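Local coordinates for protein sulfate adenylyltransferase, adenylylsulfate kinase (Thiobacillus denitrificans, PDB 3CR8) that acts as an APS kinase, transferring phosphate from ATP to adenosine 5'-phosphosulfate to form PAPS, while its sulfurylase-like domain lacks ATP sulfurylase activity, at residues S436-K440 with M463-G469; D425-R429 with T456-V460; L157-W163 with A226-Q230. The contacts are given in a common frame with arbitrary orientation. Residues are numbered along the deposited sequence.

Interaction 1: residues S436-K440 with M463-G469; sequences SEITK and MIEAVGG
The C-terminal turn of a helix, 436-440, packs against 463-469, where a second helix runs out into an extended strand. Ser436 lies opposite Ile464 (CA-CA 4.6 Å) and Lys440 opposite Val467 (4.8 Å). Serine suits so close an approach: its small CB is 4.2 Å from Ile464 CA, and the p rotamer places OG 3.9 Å from Met463 SD while OG bonds back to Phe433 O. Met463 reaches over with chi1 and chi2 both t. Thr439 points toward the partner; its chi1 of 128° sets OG1 3.5 Å from Ile464 CD1, 3.8 Å from Val467 CG1 and 3.7 Å from Gly468 CA. A CB on Gly468 would collide with that hydroxyl, so glycine fits there, and its phi of 174° starts the extended chain. Val467, the residue most covered, lays CG1 3.3 Å from Ser436 O. Lys440, all t, leads its amine away, to Glu437 OE2 (NZ-OE2 3.1 Å) and to Thr402 of the second subunit. This is van der Waals packing between the end of helix 421-440 and the end of helix 454-465 with the loop that follows, in the P-loop kinase domain. Thr439 and Ile464 both rest on Thr371 of central strand 370-376, Gly469 pairs by backbone hydrogen bonds with Gly369 and Thr371, and the helix face bearing Glu437 and Ile438 meets the second subunit.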
# COMPACT_ATOMS: atom_id res chain seq x y z
N SER A 436 29.09 3.58 -27.74
CA SER A 436 28.85 4.53 -26.65
C SER A 436 27.41 4.96 -26.63
O SER A 436 26.82 5.07 -25.56
CB SER A 436 29.81 5.72 -26.70
OG SER A 436 29.49 6.61 -27.74
N GLU A 437 26.84 5.21 -27.81
CA GLU A 437 25.45 5.62 -27.90
C GLU A 437 24.56 4.50 -27.38
O GLU A 437 23.63 4.78 -26.61
CB GLU A 437 25.06 6.05 -29.32
CG GLU A 437 25.69 7.35 -29.75
CD GLU A 437 24.98 8.58 -29.19
OE1 GLU A 437 23.73 8.68 -29.30
OE2 GLU A 437 25.69 9.47 -28.66
N ILE A 438 24.85 3.26 -27.77
CA ILE A 438 24.03 2.18 -27.22
C ILE A 438 24.05 2.18 -25.67
O ILE A 438 23.04 1.93 -25.02
CB ILE A 438 24.42 0.78 -27.72
CG1 ILE A 438 24.46 0.74 -29.23
CG2 ILE A 438 23.40 -0.23 -27.30
CD1 ILE A 438 23.18 1.14 -29.83
N THR A 439 25.21 2.45 -25.08
CA THR A 439 25.33 2.29 -23.65
C THR A 439 24.84 3.52 -22.86
O THR A 439 24.12 3.37 -21.86
CB THR A 439 26.75 1.76 -23.23
OG1 THR A 439 27.33 2.60 -22.21
CG2 THR A 439 27.67 1.72 -24.41
N LYS A 440 25.22 4.72 -23.30
CA LYS A 440 24.58 5.95 -22.85
C LYS A 440 23.06 5.74 -22.67
O LYS A 440 22.49 6.12 -21.67
CB LYS A 440 24.85 7.05 -23.89
CG LYS A 440 24.03 8.34 -23.75
CD LYS A 440 23.94 9.01 -25.10
CE LYS A 440 23.76 10.51 -25.07
NZ LYS A 440 24.19 11.05 -26.43
N MET A 463 35.68 6.83 -23.97
CA MET A 463 34.47 7.33 -24.60
C MET A 463 33.26 6.63 -24.00
O MET A 463 32.27 7.28 -23.65
CB MET A 463 34.49 7.17 -26.13
CG MET A 463 33.61 8.20 -26.88
SD MET A 463 33.12 7.79 -28.58
CE MET A 463 34.50 6.81 -29.14
N ILE A 464 33.32 5.31 -23.85
CA ILE A 464 32.14 4.63 -23.37
C ILE A 464 32.06 4.62 -21.83
O ILE A 464 30.97 4.62 -21.24
CB ILE A 464 31.91 3.23 -23.99
CG1 ILE A 464 32.05 2.15 -22.94
CG2 ILE A 464 32.76 2.98 -25.27
CD1 ILE A 464 30.72 1.81 -22.37
N GLU A 465 33.22 4.66 -21.18
CA GLU A 465 33.28 4.69 -19.72
C GLU A 465 32.69 5.97 -19.16
O GLU A 465 32.33 6.03 -17.98
CB GLU A 465 34.73 4.60 -19.29
CG GLU A 465 35.04 3.57 -18.24
CD GLU A 465 36.51 3.22 -18.23
OE1 GLU A 465 37.35 4.16 -18.10
OE2 GLU A 465 36.83 2.02 -18.35
N ALA A 466 32.61 7.00 -20.00
CA ALA A 466 32.05 8.31 -19.64
C ALA A 466 30.55 8.24 -19.49
O ALA A 466 29.93 8.98 -18.71
CB ALA A 466 32.40 9.32 -20.68
N VAL A 467 29.97 7.33 -20.25
CA VAL A 467 28.54 7.34 -20.46
C VAL A 467 27.94 6.05 -19.89
O VAL A 467 26.72 5.89 -19.81
CB VAL A 467 28.27 7.55 -21.97
CG1 VAL A 467 28.12 6.24 -22.72
CG2 VAL A 467 27.10 8.45 -22.16
N GLY A 468 28.81 5.15 -19.48
CA GLY A 468 28.39 3.86 -18.95
C GLY A 468 29.53 2.91 -18.66
O GLY A 468 30.66 3.33 -18.46
N GLY A 469 29.21 1.62 -18.65
CA GLY A 469 30.15 0.57 -18.28
C GLY A 469 30.96 -0.02 -19.43
O GLY A 469 30.43 -0.38 -20.49

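Interaction 2: residues D425-R429 with T456-V460; sequences DVNVR and TRRDV
Thr456 aims its side chain at the neighbouring helix, where its CG2 packs 3.4 Å from CG1 of Val428, and its CB lies over one face of the Arg429 guanidinium. With chi1 near -85° (m), the threonine hydroxyl is left to donate a very short hydrogen bond from OG1 to Asp425 OD1, 2.3 Å. One small residue thus serves the apolar and the polar halves of the contact. Both segments are helical and nearly parallel, their axes 9.9 Å apart at a signed crossing angle of -20°; Asp425 pairs with Thr456 (CA-CA 7.0 Å) and Arg429 with Val460 (6.1 Å). The first helix is kinked, the N atoms of Val426 and Arg429 lacking a bond to the preceding turn. Such near-parallel helices on the same side of a parallel sheet are characteristic of the P-loop kinase fold: Val460 rests on Phe373 of strand 370-376, Val428 touches Ala451, and the side chain of Val428 lies about 9 Å from that of Lys382, a predicted ATP-binding residue. Val428 and Val460, both t, meet between the helices, CG1 of Val428 to CG2 of Val460 3.9 Å. Arg429 extends (chi1 m, chi2 and chi3 t), its length and planar charged end suiting it to join two acids: Arg429 NH1 salt-bridges Asp425 OD2 at 2.8 Å one turn back and NH2 salt-bridges Asp459 OD1 across the interface at 2.9 Å, forming an Asp425-Arg429-Asp459 salt-bridge network.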
# COMPACT_ATOMS: atom_id res chain seq x y z
N ASP A 425 41.95 2.27 -37.90
CA ASP A 425 41.97 2.98 -36.64
C ASP A 425 40.87 4.04 -36.63
O ASP A 425 40.73 4.81 -35.67
CB ASP A 425 43.34 3.62 -36.46
CG ASP A 425 43.47 4.33 -35.14
OD1 ASP A 425 44.15 3.77 -34.26
OD2 ASP A 425 42.90 5.44 -35.00
N VAL A 426 40.10 4.08 -37.71
CA VAL A 426 38.92 4.94 -37.75
C VAL A 426 37.72 4.03 -37.60
O VAL A 426 36.75 4.36 -36.93
CB VAL A 426 38.81 5.77 -39.05
CG1 VAL A 426 37.94 5.05 -40.10
CG2 VAL A 426 38.28 7.18 -38.74
N ASN A 427 37.81 2.86 -38.23
CA ASN A 427 36.83 1.81 -38.03
C ASN A 427 36.61 1.50 -36.55
O ASN A 427 35.47 1.32 -36.11
CB ASN A 427 37.30 0.54 -38.70
CG ASN A 427 36.40 -0.63 -38.42
OD1 ASN A 427 35.25 -0.65 -38.84
ND2 ASN A 427 36.91 -1.61 -37.71
N VAL A 428 37.69 1.41 -35.78
CA VAL A 428 37.58 1.09 -34.36
C VAL A 428 36.84 2.19 -33.61
O VAL A 428 35.84 1.90 -32.96
CB VAL A 428 38.96 0.81 -33.71
CG1 VAL A 428 38.83 0.70 -32.21
CG2 VAL A 428 39.55 -0.46 -34.26
N ARG A 429 37.31 3.44 -33.71
CA ARG A 429 36.66 4.53 -33.01
C ARG A 429 35.22 4.62 -33.44
O ARG A 429 34.33 4.91 -32.63
CB ARG A 429 37.36 5.86 -33.27
CG ARG A 429 38.58 6.05 -32.45
CD ARG A 429 38.88 7.50 -32.21
NE ARG A 429 40.13 7.62 -31.47
CZ ARG A 429 41.32 7.34 -31.98
NH1 ARG A 429 41.41 6.94 -33.24
NH2 ARG A 429 42.41 7.45 -31.24
N THR A 456 44.42 3.37 -29.19
CA THR A 456 43.07 3.47 -29.78
C THR A 456 42.03 2.77 -28.92
O THR A 456 40.94 3.29 -28.69
CB THR A 456 42.97 3.02 -31.26
OG1 THR A 456 43.34 4.11 -32.09
CG2 THR A 456 41.54 2.64 -31.61
N ARG A 457 42.39 1.61 -28.41
CA ARG A 457 41.54 0.93 -27.46
C ARG A 457 41.35 1.75 -26.17
O ARG A 457 40.30 1.64 -25.53
CB ARG A 457 42.06 -0.47 -27.17
CG ARG A 457 41.74 -1.44 -28.32
CD ARG A 457 42.14 -2.90 -28.05
NE ARG A 457 43.56 -3.16 -28.28
CZ ARG A 457 44.46 -3.32 -27.32
NH1 ARG A 457 44.11 -3.25 -26.04
NH2 ARG A 457 45.73 -3.55 -27.64
N ARG A 458 42.31 2.60 -25.79
CA ARG A 458 42.07 3.40 -24.59
C ARG A 458 41.02 4.44 -24.78
O ARG A 458 40.21 4.69 -23.90
CB ARG A 458 43.33 4.00 -23.98
CG ARG A 458 42.90 4.69 -22.76
CD ARG A 458 42.34 3.89 -21.64
NE ARG A 458 43.50 3.10 -21.25
CZ ARG A 458 43.48 2.14 -20.34
NH1 ARG A 458 42.33 1.77 -19.80
NH2 ARG A 458 44.61 1.52 -20.01
N ASP A 459 41.06 5.06 -25.97
CA ASP A 459 40.17 6.17 -26.29
C ASP A 459 38.75 5.65 -26.32
O ASP A 459 37.84 6.27 -25.78
CB ASP A 459 40.58 6.81 -27.61
CG ASP A 459 41.94 7.52 -27.53
OD1 ASP A 459 42.82 7.20 -28.36
OD2 ASP A 459 42.14 8.39 -26.64
N VAL A 460 38.57 4.50 -26.96
CA VAL A 460 37.28 3.85 -26.97
C VAL A 460 36.80 3.61 -25.54
O VAL A 460 35.72 4.05 -25.15
CB VAL A 460 37.29 2.55 -27.80
CG1 VAL A 460 36.01 1.78 -27.59
CG2 VAL A 460 37.44 2.87 -29.27

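Interaction 3: residues L157-W163 with A226-Q230; sequences LFVRRGW and AATTQ
Gln230, Arg161 and Trp163 carry most of this contact, in which the end of a helix and its exit loop (157-163) meet a turn leading into the outermost strand of the sheet within this chain (226-230). The backbones stay apart, Arg161 to Ala227 being 8.3 Å and Trp163 to Thr228 8.6 Å between CA atoms, so long side chains must span the gap. A Schellman motif sets them up: Trp163 N bonds Phe158 O at 3.0 Å, Gly162 N bonds Val159 O weakly at 3.2 Å, and Gly162 takes the positive phi (71°) that glycine readily adopts. Arg161, with chi1 m and chi2 and chi3 between wells at -103° and -104°, points at the turn. Its NH1 donates to Ala226 O at 3.0 Å, and its NH2 to Thr229 O at a very short 2.4 Å. Trp163, also m, slides the edge of its indole along the strand entry, with CH2 3.4 Å from Thr229 C and 3.6 Å from Gln230 CB. Gln230, extended in backbone and pointing toward the helix, lays its aliphatic part between these groups: CG is 3.2 Å from Arg161 NH2 and 4.4 Å from the edge of Phe158 at CE1, while OE1 is 3.2 Å from Leu157 CD1. The setting is the parallel alpha/beta sheet of the sulfurylase-like domain, whose strand 229-231 pairs with 193-196; Gln531 of a third subunit bonds Ala227 O and packs on Trp163. Ala226 and Thr229 point their CB atoms away and present carbonyl oxygens to Arg161, so these hydrogen bonds depend on backbone acceptors, while Gln230 contributes through its side chain.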
# COMPACT_ATOMS: atom_id res chain seq x y z
N LEU A 157 9.82 40.35 -10.74
CA LEU A 157 9.15 39.24 -10.08
C LEU A 157 9.10 39.45 -8.53
O LEU A 157 8.02 39.56 -7.91
CB LEU A 157 9.88 37.94 -10.48
CG LEU A 157 9.13 36.60 -10.48
CD1 LEU A 157 9.48 35.72 -9.29
CD2 LEU A 157 7.61 36.78 -10.59
N PHE A 158 10.26 39.53 -7.91
CA PHE A 158 10.36 39.88 -6.51
C PHE A 158 9.39 41.01 -6.14
O PHE A 158 8.79 41.01 -5.07
CB PHE A 158 11.79 40.29 -6.18
CG PHE A 158 12.75 39.15 -6.17
CD1 PHE A 158 12.30 37.84 -5.97
CD2 PHE A 158 14.11 39.37 -6.33
CE1 PHE A 158 13.19 36.79 -5.97
CE2 PHE A 158 15.01 38.31 -6.31
CZ PHE A 158 14.55 37.03 -6.14
N VAL A 159 9.23 41.98 -7.02
CA VAL A 159 8.45 43.15 -6.64
C VAL A 159 6.94 42.87 -6.63
O VAL A 159 6.21 43.40 -5.77
CB VAL A 159 8.82 44.42 -7.47
CG1 VAL A 159 7.79 45.50 -7.30
CG2 VAL A 159 10.16 44.96 -7.02
N ARG A 160 6.49 42.04 -7.56
CA ARG A 160 5.11 41.61 -7.59
C ARG A 160 4.85 40.70 -6.40
O ARG A 160 3.79 40.77 -5.75
CB ARG A 160 4.80 40.85 -8.88
CG ARG A 160 4.99 41.65 -10.14
CD ARG A 160 4.55 40.85 -11.36
NE ARG A 160 5.49 39.79 -11.71
CZ ARG A 160 6.50 39.95 -12.55
NH1 ARG A 160 6.70 41.13 -13.10
NH2 ARG A 160 7.30 38.94 -12.83
N ARG A 161 5.81 39.85 -6.09
CA ARG A 161 5.66 38.95 -4.96
C ARG A 161 5.70 39.69 -3.64
O ARG A 161 5.44 39.10 -2.59
CB ARG A 161 6.75 37.90 -5.00
CG ARG A 161 6.49 36.88 -6.05
CD ARG A 161 5.96 35.64 -5.42
NE ARG A 161 7.02 34.65 -5.38
CZ ARG A 161 6.98 33.55 -4.67
NH1 ARG A 161 5.93 33.29 -3.91
NH2 ARG A 161 7.99 32.71 -4.71
N GLY A 162 6.01 40.98 -3.70
CA GLY A 162 6.10 41.81 -2.51
C GLY A 162 7.30 41.52 -1.62
O GLY A 162 7.32 41.92 -0.47
N TRP A 163 8.29 40.82 -2.16
CA TRP A 163 9.47 40.41 -1.42
C TRP A 163 10.41 41.58 -1.25
O TRP A 163 10.40 42.48 -2.07
CB TRP A 163 10.21 39.33 -2.20
CG TRP A 163 9.61 37.96 -2.17
CD1 TRP A 163 8.31 37.63 -1.90
CD2 TRP A 163 10.29 36.75 -2.45
NE1 TRP A 163 8.15 36.27 -1.97
CE2 TRP A 163 9.35 35.70 -2.31
CE3 TRP A 163 11.60 36.43 -2.78
CZ2 TRP A 163 9.68 34.36 -2.50
CZ3 TRP A 163 11.94 35.10 -2.98
CH2 TRP A 163 10.97 34.07 -2.85
N ALA A 226 5.67 27.76 -0.59
CA ALA A 226 5.45 28.47 -1.82
C ALA A 226 5.60 29.98 -1.68
O ALA A 226 6.20 30.65 -2.54
CB ALA A 226 4.09 28.09 -2.40
N ALA A 227 5.03 30.53 -0.61
CA ALA A 227 4.98 31.99 -0.42
C ALA A 227 6.32 32.57 0.03
O ALA A 227 6.43 33.75 0.31
CB ALA A 227 3.90 32.35 0.61
N THR A 228 7.33 31.72 0.10
CA THR A 228 8.59 32.10 0.71
C THR A 228 9.83 31.71 -0.12
O THR A 228 10.96 32.07 0.20
CB THR A 228 8.62 31.46 2.09
OG1 THR A 228 8.29 32.46 3.06
CG2 THR A 228 10.01 30.82 2.39
N THR A 229 9.60 31.00 -1.22
CA THR A 229 10.67 30.39 -1.96
C THR A 229 10.45 30.74 -3.40
O THR A 229 9.32 30.92 -3.79
CB THR A 229 10.60 28.87 -1.80
OG1 THR A 229 10.55 28.55 -0.40
CG2 THR A 229 11.81 28.20 -2.46
N GLN A 230 11.55 30.85 -4.16
CA GLN A 230 11.54 31.05 -5.61
C GLN A 230 12.60 30.22 -6.24
O GLN A 230 13.70 30.09 -5.67
CB GLN A 230 11.85 32.50 -5.95
CG GLN A 230 10.63 33.28 -6.40
CD GLN A 230 10.10 32.75 -7.72
OE1 GLN A 230 8.90 32.81 -8.00
NE2 GLN A 230 10.99 32.19 -8.52

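From the N terminus, interaction 3 comes first: it closes a 62-residue loop within the sulfurylase-like domain, bringing the end of helix 151-160 to strand 229-231, the outermost of its sheet within this chain, and is complete before the kinase contacts begin. Their segments then alternate, 425-429, 436-440, 456-460 and 463-469, so interactions 2 and 1 cross, with 26 and 22 residues between their respective segments. Together they hold helix 421-440 alongside helix 454-465 at two levels, with centres 14 Å apart, and they touch where Met463 CE lies 4.0 Å from Arg429 O. Interaction 3 is remote, its centre 42 Å from that of interaction 1 and 53 Å from that of interaction 2, across the chain's centre.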